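Local coordinates for protein 2-C-methyl-D-erythritol 4-phosphate cytidylyltransferase (Thermus thermophilus HB8, PDB 2PX7) that probably catalyses transfer of a cytidylyl group from CTP to 2-C-methyl-D-erythritol 4-phosphate, releasing diphosphate, in the DXP pathway to isoprenoid precursors, at residues Gly42-Leu47 with Arg52-Trp57; Phe62-Glu67 with Val119-Val124; Ala76-Pro79 with Val85-Glu88; Val124-Glu129 with Glu210-Ala215; Thr214-Thr219 with Val225-Leu230. All coordinates share one frame; numbering follows the deposited sequence.

Contact 1 of 5, residues Gly42-Leu47 with Arg52-Trp57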
# COMPACT_ATOMS: atom_id res chain seq x y z
N GLY A 42 5.41 -12.40 21.15
CA GLY A 42 4.57 -11.89 22.25
C GLY A 42 3.57 -10.83 21.82
O GLY A 42 3.03 -10.91 20.71
N PRO A 43 3.28 -9.84 22.70
CA PRO A 43 2.36 -8.75 22.33
C PRO A 43 2.92 -7.88 21.21
O PRO A 43 4.11 -7.53 21.24
CB PRO A 43 2.24 -7.92 23.62
CG PRO A 43 2.73 -8.83 24.72
CD PRO A 43 3.78 -9.69 24.08
N LYS A 44 2.08 -7.54 20.23
CA LYS A 44 2.45 -6.64 19.13
C LYS A 44 3.03 -5.30 19.60
O LYS A 44 3.93 -4.74 18.96
CB LYS A 44 1.24 -6.39 18.22
CG LYS A 44 1.56 -5.70 16.90
CD LYS A 44 2.48 -6.57 16.02
CE LYS A 44 2.45 -6.17 14.54
NZ LYS A 44 1.12 -6.40 13.90
N ALA A 45 2.53 -4.80 20.73
CA ALA A 45 3.00 -3.52 21.28
C ALA A 45 4.49 -3.56 21.65
O ALA A 45 5.16 -2.54 21.60
CB ALA A 45 2.18 -3.13 22.49
N PHE A 46 4.98 -4.75 21.98
CA PHE A 46 6.39 -4.93 22.37
C PHE A 46 7.27 -5.47 21.23
O PHE A 46 8.39 -5.92 21.48
CB PHE A 46 6.51 -5.82 23.62
CG PHE A 46 5.67 -5.34 24.80
CD1 PHE A 46 5.39 -3.99 25.00
CD2 PHE A 46 5.20 -6.26 25.74
CE1 PHE A 46 4.62 -3.57 26.08
CE2 PHE A 46 4.44 -5.84 26.84
CZ PHE A 46 4.15 -4.49 27.00
N LEU A 47 6.78 -5.44 20.00
CA LEU A 47 7.60 -5.80 18.84
C LEU A 47 8.64 -4.71 18.59
O LEU A 47 8.29 -3.53 18.43
CB LEU A 47 6.75 -6.05 17.60
CG LEU A 47 7.46 -6.46 16.29
CD1 LEU A 47 7.82 -7.94 16.28
CD2 LEU A 47 6.60 -6.11 15.09
N ARG A 52 13.37 0.76 19.04
CA ARG A 52 12.19 1.22 19.77
C ARG A 52 11.12 0.16 19.54
O ARG A 52 11.00 -0.38 18.44
CB ARG A 52 11.69 2.56 19.24
CG ARG A 52 12.24 3.78 19.93
CD ARG A 52 11.89 5.02 19.15
NE ARG A 52 12.04 6.22 19.95
CZ ARG A 52 11.63 7.43 19.58
NH1 ARG A 52 11.03 7.61 18.41
NH2 ARG A 52 11.82 8.47 20.39
N THR A 53 10.34 -0.16 20.58
CA THR A 53 9.18 -1.04 20.39
C THR A 53 8.10 -0.24 19.65
O THR A 53 8.16 0.99 19.59
CB THR A 53 8.60 -1.58 21.71
OG1 THR A 53 8.07 -0.50 22.47
CG2 THR A 53 9.67 -2.34 22.53
N LEU A 54 7.13 -0.94 19.07
CA LEU A 54 5.99 -0.27 18.44
C LEU A 54 5.34 0.73 19.39
O LEU A 54 5.08 1.87 19.02
CB LEU A 54 4.98 -1.31 17.94
CG LEU A 54 5.40 -2.06 16.67
CD1 LEU A 54 4.32 -3.03 16.22
CD2 LEU A 54 5.71 -1.06 15.55
N LEU A 55 5.12 0.30 20.64
CA LEU A 55 4.53 1.17 21.65
C LEU A 55 5.33 2.46 21.82
O LEU A 55 4.76 3.55 21.85
CB LEU A 55 4.36 0.43 23.00
CG LEU A 55 3.83 1.28 24.17
CD1 LEU A 55 2.40 1.73 23.89
CD2 LEU A 55 3.92 0.53 25.50
N GLU A 56 6.65 2.33 21.91
CA GLU A 56 7.54 3.48 22.05
C GLU A 56 7.45 4.39 20.85
O GLU A 56 7.40 5.61 20.99
CB GLU A 56 8.98 3.02 22.33
CG GLU A 56 9.16 2.41 23.73
CD GLU A 56 10.51 1.74 23.96
OE1 GLU A 56 11.25 1.48 22.98
OE2 GLU A 56 10.83 1.47 25.14
N TRP A 57 7.39 3.80 19.65
CA TRP A 57 7.14 4.58 18.43
C TRP A 57 5.84 5.39 18.49
O TRP A 57 5.88 6.59 18.24
CB TRP A 57 7.17 3.71 17.17
CG TRP A 57 8.54 3.26 16.74
CD1 TRP A 57 9.04 1.98 16.80
CD2 TRP A 57 9.58 4.06 16.16
NE1 TRP A 57 10.32 1.95 16.32
CE2 TRP A 57 10.68 3.21 15.91
CE3 TRP A 57 9.69 5.42 15.83
CZ2 TRP A 57 11.88 3.66 15.34
CZ3 TRP A 57 10.90 5.88 15.27
CH2 TRP A 57 11.98 5.00 15.03

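Contact 2 of 5, residues Phe62-Glu67 with Val119-Val124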
# COMPACT_ATOMS: atom_id res chain seq x y z
N PHE A 62 2.74 10.78 19.53
CA PHE A 62 1.70 11.51 20.23
C PHE A 62 2.19 12.18 21.53
O PHE A 62 1.42 12.37 22.47
CB PHE A 62 0.51 10.57 20.51
CG PHE A 62 -0.18 10.07 19.26
CD1 PHE A 62 -1.07 10.88 18.57
CD2 PHE A 62 0.08 8.80 18.77
CE1 PHE A 62 -1.71 10.42 17.42
CE2 PHE A 62 -0.55 8.34 17.62
CZ PHE A 62 -1.45 9.15 16.95
N ARG A 63 3.46 12.57 21.57
CA ARG A 63 4.04 13.05 22.84
C ARG A 63 3.52 14.43 23.28
O ARG A 63 3.59 14.78 24.44
CB ARG A 63 5.58 12.96 22.83
CG ARG A 63 6.33 14.10 22.16
CD ARG A 63 7.84 13.88 22.35
NE ARG A 63 8.54 13.60 21.09
CZ ARG A 63 9.50 12.70 20.92
NH1 ARG A 63 9.91 11.92 21.92
NH2 ARG A 63 10.06 12.56 19.71
N ASP A 64 2.96 15.16 22.33
CA ASP A 64 2.33 16.45 22.61
C ASP A 64 0.87 16.36 23.08
O ASP A 64 0.27 17.39 23.41
CB ASP A 64 2.41 17.33 21.35
CG ASP A 64 3.82 17.81 21.08
OD1 ASP A 64 4.55 18.11 22.06
OD2 ASP A 64 4.21 17.88 19.89
N ALA A 65 0.30 15.14 23.09
CA ALA A 65 -1.09 14.93 23.51
C ALA A 65 -1.26 15.07 25.01
O ALA A 65 -0.41 14.63 25.78
CB ALA A 65 -1.60 13.57 23.05
N ALA A 66 -2.38 15.66 25.43
CA ALA A 66 -2.65 15.88 26.85
C ALA A 66 -2.82 14.56 27.63
O ALA A 66 -2.48 14.48 28.81
CB ALA A 66 -3.86 16.81 27.05
N GLU A 67 -3.34 13.52 26.96
CA GLU A 67 -3.63 12.22 27.59
C GLU A 67 -3.47 11.08 26.58
O GLU A 67 -4.06 11.12 25.49
CB GLU A 67 -5.05 12.25 28.16
CG GLU A 67 -5.53 10.95 28.79
CD GLU A 67 -6.97 11.05 29.30
OE1 GLU A 67 -7.91 11.19 28.48
OE2 GLU A 67 -7.17 10.96 30.53
N VAL A 119 3.95 7.58 11.93
CA VAL A 119 2.95 8.59 11.67
C VAL A 119 3.60 9.92 12.02
O VAL A 119 4.19 10.06 13.09
CB VAL A 119 1.59 8.32 12.41
CG1 VAL A 119 0.99 7.02 11.92
CG2 VAL A 119 1.77 8.22 13.89
N SER A 120 3.52 10.86 11.08
CA SER A 120 4.20 12.14 11.21
C SER A 120 3.35 13.11 11.99
O SER A 120 2.13 12.91 12.14
CB SER A 120 4.50 12.73 9.82
OG SER A 120 3.30 13.03 9.11
N ARG A 121 3.99 14.16 12.49
CA ARG A 121 3.30 15.23 13.18
C ARG A 121 2.31 15.90 12.25
O ARG A 121 1.23 16.32 12.68
CB ARG A 121 4.30 16.26 13.74
CG ARG A 121 3.85 16.86 15.07
CD ARG A 121 4.15 18.36 15.17
NE ARG A 121 2.94 19.15 15.46
CZ ARG A 121 2.37 19.28 16.66
NH1 ARG A 121 2.88 18.66 17.73
NH2 ARG A 121 1.28 20.03 16.80
N GLY A 122 2.67 16.00 10.97
CA GLY A 122 1.78 16.49 9.94
C GLY A 122 0.48 15.70 9.84
O GLY A 122 -0.59 16.29 9.76
N LEU A 123 0.57 14.38 9.83
CA LEU A 123 -0.63 13.53 9.75
C LEU A 123 -1.52 13.73 10.98
O LEU A 123 -2.71 13.98 10.85
CB LEU A 123 -0.25 12.05 9.60
CG LEU A 123 -1.38 11.02 9.33
CD1 LEU A 123 -2.34 11.46 8.25
CD2 LEU A 123 -0.76 9.71 8.94
N VAL A 124 -0.94 13.64 12.17
CA VAL A 124 -1.67 13.86 13.42
C VAL A 124 -2.43 15.19 13.40
O VAL A 124 -3.65 15.20 13.61
CB VAL A 124 -0.76 13.75 14.67
CG1 VAL A 124 -1.60 13.85 15.97
CG2 VAL A 124 0.02 12.44 14.67

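Contact 3 of 5, residues Ala76-Pro79 with Val85-Glu88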
# COMPACT_ATOMS: atom_id res chain seq x y z
N ALA A 76 0.13 -8.93 30.36
CA ALA A 76 1.30 -8.18 29.87
C ALA A 76 1.58 -6.99 30.76
O ALA A 76 0.67 -6.20 31.07
CB ALA A 76 1.10 -7.74 28.43
N GLU A 77 2.83 -6.85 31.19
CA GLU A 77 3.23 -5.80 32.13
C GLU A 77 3.52 -4.48 31.42
O GLU A 77 4.39 -4.42 30.55
CB GLU A 77 4.45 -6.23 32.95
CG GLU A 77 4.11 -6.98 34.24
CD GLU A 77 3.84 -6.05 35.42
OE1 GLU A 77 4.09 -4.82 35.29
OE2 GLU A 77 3.39 -6.55 36.47
N PRO A 78 2.81 -3.40 31.82
CA PRO A 78 3.08 -2.08 31.26
C PRO A 78 4.54 -1.66 31.51
O PRO A 78 5.07 -1.92 32.59
CB PRO A 78 2.13 -1.17 32.05
CG PRO A 78 1.05 -2.08 32.53
CD PRO A 78 1.73 -3.37 32.82
N PRO A 79 5.18 -1.04 30.50
CA PRO A 79 6.56 -0.60 30.71
C PRO A 79 6.63 0.65 31.58
O PRO A 79 5.68 1.46 31.59
CB PRO A 79 7.06 -0.29 29.28
CG PRO A 79 5.97 -0.80 28.36
CD PRO A 79 4.71 -0.74 29.14
N VAL A 85 -1.31 6.13 30.39
CA VAL A 85 -2.07 5.32 31.35
C VAL A 85 -2.48 4.00 30.68
O VAL A 85 -2.94 4.00 29.55
CB VAL A 85 -3.27 6.12 31.93
CG1 VAL A 85 -4.22 5.21 32.73
CG2 VAL A 85 -2.76 7.28 32.82
N PHE A 86 -2.29 2.88 31.38
CA PHE A 86 -2.51 1.54 30.83
C PHE A 86 -3.71 0.82 31.44
O PHE A 86 -3.97 0.95 32.64
CB PHE A 86 -1.26 0.68 31.01
CG PHE A 86 -0.06 1.19 30.26
CD1 PHE A 86 0.24 0.70 28.99
CD2 PHE A 86 0.77 2.16 30.82
CE1 PHE A 86 1.35 1.18 28.29
CE2 PHE A 86 1.89 2.64 30.13
CZ PHE A 86 2.18 2.16 28.86
N LEU A 87 -4.44 0.08 30.62
CA LEU A 87 -5.52 -0.79 31.08
C LEU A 87 -5.44 -2.10 30.31
O LEU A 87 -4.70 -2.20 29.33
CB LEU A 87 -6.91 -0.17 30.85
CG LEU A 87 -7.30 1.25 30.44
CD1 LEU A 87 -8.81 1.32 30.31
CD2 LEU A 87 -6.84 2.31 31.44
N GLU A 88 -6.21 -3.09 30.75
CA GLU A 88 -6.27 -4.38 30.07
C GLU A 88 -7.25 -4.28 28.91
O GLU A 88 -8.38 -3.82 29.09
CB GLU A 88 -6.68 -5.50 31.02
CG GLU A 88 -5.81 -5.59 32.27
CD GLU A 88 -6.13 -6.78 33.15
OE1 GLU A 88 -7.32 -7.16 33.30
OE2 GLU A 88 -5.16 -7.34 33.70

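Contact 4 of 5, residues Val124-Glu129 with Glu210-Ala215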
# COMPACT_ATOMS: atom_id res chain seq x y z
N VAL A 124 -0.94 13.64 12.17
CA VAL A 124 -1.67 13.86 13.42
C VAL A 124 -2.43 15.19 13.40
O VAL A 124 -3.65 15.20 13.61
CB VAL A 124 -0.76 13.75 14.67
CG1 VAL A 124 -1.60 13.85 15.97
CG2 VAL A 124 0.02 12.44 14.67
N ALA A 125 -1.73 16.30 13.13
CA ALA A 125 -2.35 17.63 13.15
C ALA A 125 -3.47 17.73 12.14
O ALA A 125 -4.50 18.33 12.42
CB ALA A 125 -1.29 18.76 12.88
N ARG A 126 -3.25 17.14 10.97
CA ARG A 126 -4.25 17.12 9.90
C ARG A 126 -5.51 16.34 10.33
O ARG A 126 -6.63 16.79 10.10
CB ARG A 126 -3.62 16.55 8.62
CG ARG A 126 -4.51 16.50 7.36
CD ARG A 126 -3.79 15.72 6.22
NE ARG A 126 -2.42 16.17 6.12
CZ ARG A 126 -1.34 15.42 5.88
NH1 ARG A 126 -1.43 14.11 5.67
NH2 ARG A 126 -0.16 16.00 5.85
N VAL A 127 -5.33 15.19 10.97
CA VAL A 127 -6.47 14.41 11.45
C VAL A 127 -7.19 15.18 12.55
O VAL A 127 -8.41 15.37 12.47
CB VAL A 127 -6.04 13.00 11.93
CG1 VAL A 127 -7.25 12.27 12.59
CG2 VAL A 127 -5.49 12.19 10.78
N LEU A 128 -6.43 15.64 13.53
CA LEU A 128 -6.98 16.42 14.65
C LEU A 128 -7.74 17.67 14.20
O LEU A 128 -8.87 17.91 14.62
CB LEU A 128 -5.87 16.78 15.64
CG LEU A 128 -6.30 17.47 16.94
CD1 LEU A 128 -6.87 16.47 17.91
CD2 LEU A 128 -5.13 18.19 17.60
N GLU A 129 -7.09 18.48 13.36
CA GLU A 129 -7.68 19.69 12.79
C GLU A 129 -9.05 19.43 12.17
O GLU A 129 -10.01 20.15 12.46
CB GLU A 129 -6.74 20.31 11.74
CG GLU A 129 -7.02 21.78 11.41
CD GLU A 129 -8.10 21.97 10.37
OE1 GLU A 129 -8.20 21.13 9.43
OE2 GLU A 129 -8.85 22.96 10.48
N GLU A 210 -6.08 13.44 3.70
CA GLU A 210 -4.96 12.72 3.07
C GLU A 210 -4.14 11.98 4.12
O GLU A 210 -3.68 12.56 5.09
CB GLU A 210 -4.08 13.67 2.22
CG GLU A 210 -4.03 15.09 2.74
CD GLU A 210 -2.97 16.00 2.09
OE1 GLU A 210 -2.11 15.50 1.31
OE2 GLU A 210 -3.03 17.24 2.39
N GLY A 211 -3.98 10.68 3.93
CA GLY A 211 -3.10 9.91 4.77
C GLY A 211 -1.65 10.08 4.33
O GLY A 211 -1.29 11.10 3.72
N GLU A 212 -0.82 9.09 4.62
CA GLU A 212 0.60 9.14 4.31
C GLU A 212 1.18 7.76 4.14
O GLU A 212 0.83 6.84 4.90
CB GLU A 212 1.36 9.92 5.40
CG GLU A 212 1.37 11.41 5.10
CD GLU A 212 1.96 12.24 6.20
OE1 GLU A 212 2.61 11.67 7.10
OE2 GLU A 212 1.77 13.48 6.15
N ALA A 213 2.04 7.62 3.14
CA ALA A 213 2.62 6.34 2.76
C ALA A 213 3.45 5.72 3.86
O ALA A 213 3.58 4.50 3.94
CB ALA A 213 3.47 6.49 1.47
N THR A 214 4.02 6.56 4.72
CA THR A 214 4.86 6.10 5.82
C THR A 214 4.05 5.52 6.97
O THR A 214 4.59 4.75 7.77
CB THR A 214 5.73 7.24 6.35
OG1 THR A 214 4.88 8.36 6.63
CG2 THR A 214 6.78 7.64 5.31
N ALA A 215 2.77 5.87 7.05
CA ALA A 215 1.88 5.36 8.09
C ALA A 215 1.31 3.96 7.77
O ALA A 215 0.17 3.67 8.12
CB ALA A 215 0.76 6.33 8.36

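Contact 5 of 5, residues Thr214-Thr219 with Val225-Leu230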
# COMPACT_ATOMS: atom_id res chain seq x y z
N THR A 214 4.02 6.56 4.72
CA THR A 214 4.86 6.10 5.82
C THR A 214 4.05 5.52 6.97
O THR A 214 4.59 4.75 7.77
CB THR A 214 5.73 7.24 6.35
OG1 THR A 214 4.88 8.36 6.63
CG2 THR A 214 6.78 7.64 5.31
N ALA A 215 2.77 5.87 7.05
CA ALA A 215 1.88 5.36 8.09
C ALA A 215 1.31 3.96 7.77
O ALA A 215 0.17 3.67 8.12
CB ALA A 215 0.76 6.33 8.36
N PHE A 216 2.12 3.11 7.16
CA PHE A 216 1.67 1.76 6.81
C PHE A 216 1.60 0.88 8.05
O PHE A 216 2.27 1.14 9.06
CB PHE A 216 2.56 1.13 5.72
CG PHE A 216 4.01 0.97 6.11
CD1 PHE A 216 4.46 -0.18 6.73
CD2 PHE A 216 4.93 1.97 5.85
CE1 PHE A 216 5.82 -0.33 7.10
CE2 PHE A 216 6.27 1.84 6.22
CZ PHE A 216 6.70 0.69 6.84
N LYS A 217 0.77 -0.14 7.97
CA LYS A 217 0.56 -1.06 9.08
C LYS A 217 1.58 -2.19 8.96
O LYS A 217 1.76 -2.72 7.88
CB LYS A 217 -0.88 -1.60 9.06
CG LYS A 217 -1.24 -2.50 10.23
CD LYS A 217 -2.71 -2.94 10.23
CE LYS A 217 -3.14 -3.33 11.67
NZ LYS A 217 -4.37 -4.20 11.73
N ILE A 218 2.25 -2.53 10.06
CA ILE A 218 3.14 -3.69 10.07
C ILE A 218 2.31 -4.93 10.37
O ILE A 218 1.87 -5.15 11.51
CB ILE A 218 4.30 -3.56 11.07
CG1 ILE A 218 5.15 -2.33 10.73
CG2 ILE A 218 5.14 -4.85 11.08
CD1 ILE A 218 6.20 -1.97 11.78
N THR A 219 2.07 -5.72 9.33
CA THR A 219 1.25 -6.92 9.45
C THR A 219 2.06 -8.18 9.18
O THR A 219 2.05 -9.12 9.98
CB THR A 219 0.09 -6.86 8.47
OG1 THR A 219 -0.66 -5.66 8.69
CG2 THR A 219 -0.83 -8.07 8.65
N VAL A 225 10.52 -5.88 7.86
CA VAL A 225 11.80 -5.59 7.21
C VAL A 225 11.82 -4.17 6.61
O VAL A 225 12.75 -3.41 6.87
CB VAL A 225 12.15 -6.66 6.15
CG1 VAL A 225 13.45 -6.31 5.41
CG2 VAL A 225 12.23 -8.04 6.80
N LEU A 226 10.80 -3.80 5.84
CA LEU A 226 10.70 -2.42 5.34
C LEU A 226 10.64 -1.36 6.46
O LEU A 226 11.14 -0.23 6.31
CB LEU A 226 9.49 -2.31 4.40
CG LEU A 226 9.12 -0.97 3.76
CD1 LEU A 226 10.17 -0.53 2.75
CD2 LEU A 226 7.75 -1.06 3.10
N ALA A 227 10.01 -1.71 7.58
CA ALA A 227 9.92 -0.81 8.75
C ALA A 227 11.31 -0.52 9.37
O ALA A 227 11.60 0.62 9.75
CB ALA A 227 8.97 -1.38 9.78
N GLU A 228 12.16 -1.53 9.44
CA GLU A 228 13.57 -1.35 9.85
C GLU A 228 14.39 -0.37 8.98
O GLU A 228 15.31 0.28 9.48
CB GLU A 228 14.29 -2.69 9.96
CG GLU A 228 14.52 -3.15 11.39
CD GLU A 228 13.73 -4.39 11.78
OE1 GLU A 228 13.40 -5.20 10.88
OE2 GLU A 228 13.47 -4.58 12.99
N ALA A 229 14.04 -0.25 7.70
CA ALA A 229 14.70 0.72 6.83
C ALA A 229 14.34 2.17 7.18
O ALA A 229 15.22 3.02 7.33
CB ALA A 229 14.39 0.43 5.35
N LEU A 230 13.04 2.44 7.31
CA LEU A 230 12.58 3.79 7.65
C LEU A 230 12.99 4.23 9.07
O LEU A 230 13.16 5.42 9.33
CB LEU A 230 11.07 3.89 7.45
CG LEU A 230 10.35 5.25 7.54
CD1 LEU A 230 10.99 6.31 6.64
CD2 LEU A 230 8.91 5.06 7.16

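Contact 1 of 5, residues Gly42-Leu47 with Arg52-Trp57
Thr53 meets Ala45, Phe46 and Leu47 where helix 54-61 begins, and it closes a capping box with Glu56: Thr53 OG1 accepts from Glu56 N at 3.2 Å, and Glu56 OE1 receives Thr53 N from above the carboxylate plane. Its chi1 of 66° sets OG1 between the backbone N and the carbonyl carbon, and leaves CG2 to lie 3.9 Å from Phe46 O. A valine here would probably leave Glu56 N without its capping acceptor and weaken the start of the helix. Leu54 comes next. Its N donates to Leu47 O at 2.9 Å, while its CD1 lies against the 3-10 turn, 3.3 Å from Lys44 O, and touches both the aliphatic chain of Lys44 and Leu47 CD2. That packing flanks the stem of Lys44, a predicted transition-state stabiliser whose NZ is hydrogen-bonded to Ile218 O. At Leu55 the backbone N donates to Ala45 O at 3.0 Å. Loop carbonyls thus take up two N-H groups of the first helical turn, which have no acceptor inside the helix. The Leu55 side chain packs on the same loop: its CB lies 4.2 Å from Ala45 CB, and its CD2 comes to the edge of the Phe46 ring, 4.2 Å from CE1.

Contact 2 of 5, residues Phe62-Glu67 with Val119-Val124
Asp64 and Arg121 form the one ionic link between the two segments, a salt bridge with Asp64 OD2 2.7 Å from Arg121 NH1. The oxygen lies at the edge of the guanidinium, near its plane, but the carboxylate is turned 56° against that group, and the two side chains cross at about a right angle. Arg121 gets there by an irregular path: its CB starts off to one side of the partner, and the chain then bends at chi2 and chi3, with chi1 also away from a staggered value at -145°. Asp64 has the simpler job, since its CB already points at the helix.

Beneath the charges lies an apolar layer. Phe62 holds CG anti to its carbonyl carbon, which swings the ring toward helix 121-134 and brings CE1 against both methyls of Val124, 3.7 Å from CG1, which approaches the ring obliquely, and 3.8 Å from CG2. Phe62 CE2 reaches Val119 CG2 more loosely, at 4.4 Å. The same ring meets His112 and touches Val28 and Leu110 of two neighbouring strands.

Each segment is braced from within. A type I turn bonds Ala65 N to Phe62 O, and Ser120 caps the helix by accepting Leu123 N at 3.1 Å. The turn belongs to the beta-alpha-beta crossover that runs from strand 27-31 through helix 54-61 to strand 67-72, with helix 121-134 packed on strand 108-111 through Val124 and Leu110, as in the Rossmann-like core of nucleotidyltransferases.

Contact 3 of 5, residues Ala76-Pro79 with Val85-Glu88
Pro78 and Pro79 both lean on the ring of Phe86, which carries the whole contact. Phe86 CB comes first, 3.9 Å from Pro78 CG. At Phe86 CG the spacing tightens to 3.7 Å from Pro78 CB, which stands over the ring face; the Pro78 CB to ring-centroid distance is 3.9 Å, 21° off the normal, a CH-pi contact. Going on round the ring, Phe86 CD2 is 3.8 Å and CD1 4.1 Å from that same Pro78 CB. Farther out the partner changes: Phe86 CE1 and CZ meet Pro79 CD, CZ at 3.9 Å, and here the approach is oblique. A chi1 of -64°, with CG anti to the carbonyl carbon, lays the ring along the prolines so that each meets a different part of it. A serine in place of Phe86 would probably open a gap under both proline rings and leave the loop without its apolar anchor on the strand. No hydrogen bond joins the segments. Strand 85-88 is the outermost on this side of the main sheet and pairs with parallel strand 67-72; Phe86 also rests on Val70 and Leu72 of that strand and on Leu55 of helix 54-61, which Pro79 touches too.

Contact 4 of 5, residues Val124-Glu129 with Glu210-Ala215
Glu212 OE2 is gripped end-on by both terminal nitrogens of Arg126, NH2 at 3.2 Å and NH1 at 3.3 Å, arriving from the same face of the carboxylate. NH2 comes nearly along the C-O axis, whereas NH1 stands well above the plane; the guanidinium and the carboxylate are turned 63° from each other. NH1 does double duty, also donating to Glu210 O at 2.8 Å with an N-H...O angle of 157°. That carbonyl lies in the guanidinium plane, although the donor sits above the plane of the carbonyl.

The Glu210 side chain takes a different route. Its carboxylate covers one face of the guanidinium, so the long approach of OE2 to Arg126 NE, 3.9 Å, is a matter of charge alone, with no N-H directed at the oxygen. Its CG packs on Arg126 CD at 3.5 Å. Arg126 runs out from the helix with CG anti to the backbone N (chi1 -178°) and bends at chi3, which turns the guanidinium across the loop.

Glu212 has its strongest polar partner elsewhere, Ser120 OG on OE1, and it also packs on Gln222 of the second subunit. Two acids close to Arg126 are likely to stabilise its positive charge. This salt-bridge network fastens helix 121-134 to the end of strand 207-210, the outermost strand of the main sheet on that side.

Contact 5 of 5, residues Thr214-Thr219 with Val225-Leu230
The loop running into the C-terminal helix 221-231 folds back on that helix, and Thr214, Phe216 and Ile218 pack against Leu226, Ala227 and Leu230. Phe216 sits in the middle. With CG placed between the backbone N and the carbonyl carbon (chi1 61°), its ring stands up against the helix and brings CZ to within 4.0 Å of Ala227 CA, which meets the ring at its edge. Leu226 CD2 lies 4.3 Å above one face, toward the rim, and Phe216 CE2 makes a looser contact with Leu230 CD2, also at 4.3 Å.

On one flank Ile218 reaches the helix with its long branch. CG1 is anti to the carbonyl carbon and the chain then runs straight (chi2 171°), which pushes CD1 to 3.5 Å from Ala227 CB, tighter than an ordinary carbon contact; a residue as small as alanine leaves room for this approach. At the other end of the loop, Thr214 CG2 touches Leu230 CD2 at 3.8 Å, the two side chains crossing at about a right angle. No hydrogen bond spans the segments.

The same helix residues also serve the dimer: Leu226 packs on Leu230 of the second subunit, Leu230 on Leu226 of that subunit, and Thr214 of the loop on its Val225. Between Phe216 and Ile218, Lys217 extends away from the helix; it is predicted to position MEP for attack. One short loop thus joins the subunit interface to the probable substrate pocket.

Overall arrangement
Contacts 1 and 5 meet at the probable active site: Lys44 NZ lies 2.8 Å from Ile218 O, and the side chains of Lys44 and Lys217 are about 6 Å apart. Contact 3 adjoins contact 1 toward the edge strand 85-88, their centres about 12 Å apart, with Leu55 CD2 3.9 Å from Phe86 CE1. Contacts 2 and 4 share Val124 and helix 121-134, and Ser120 OG joins them through Glu212 OE1. Contact 4 runs into contact 5 through Thr214 and Ala215, and both touch the second subunit. Contacts 3 and 4 sit on opposite sides of the chain's centre, their centres about 26 Å apart.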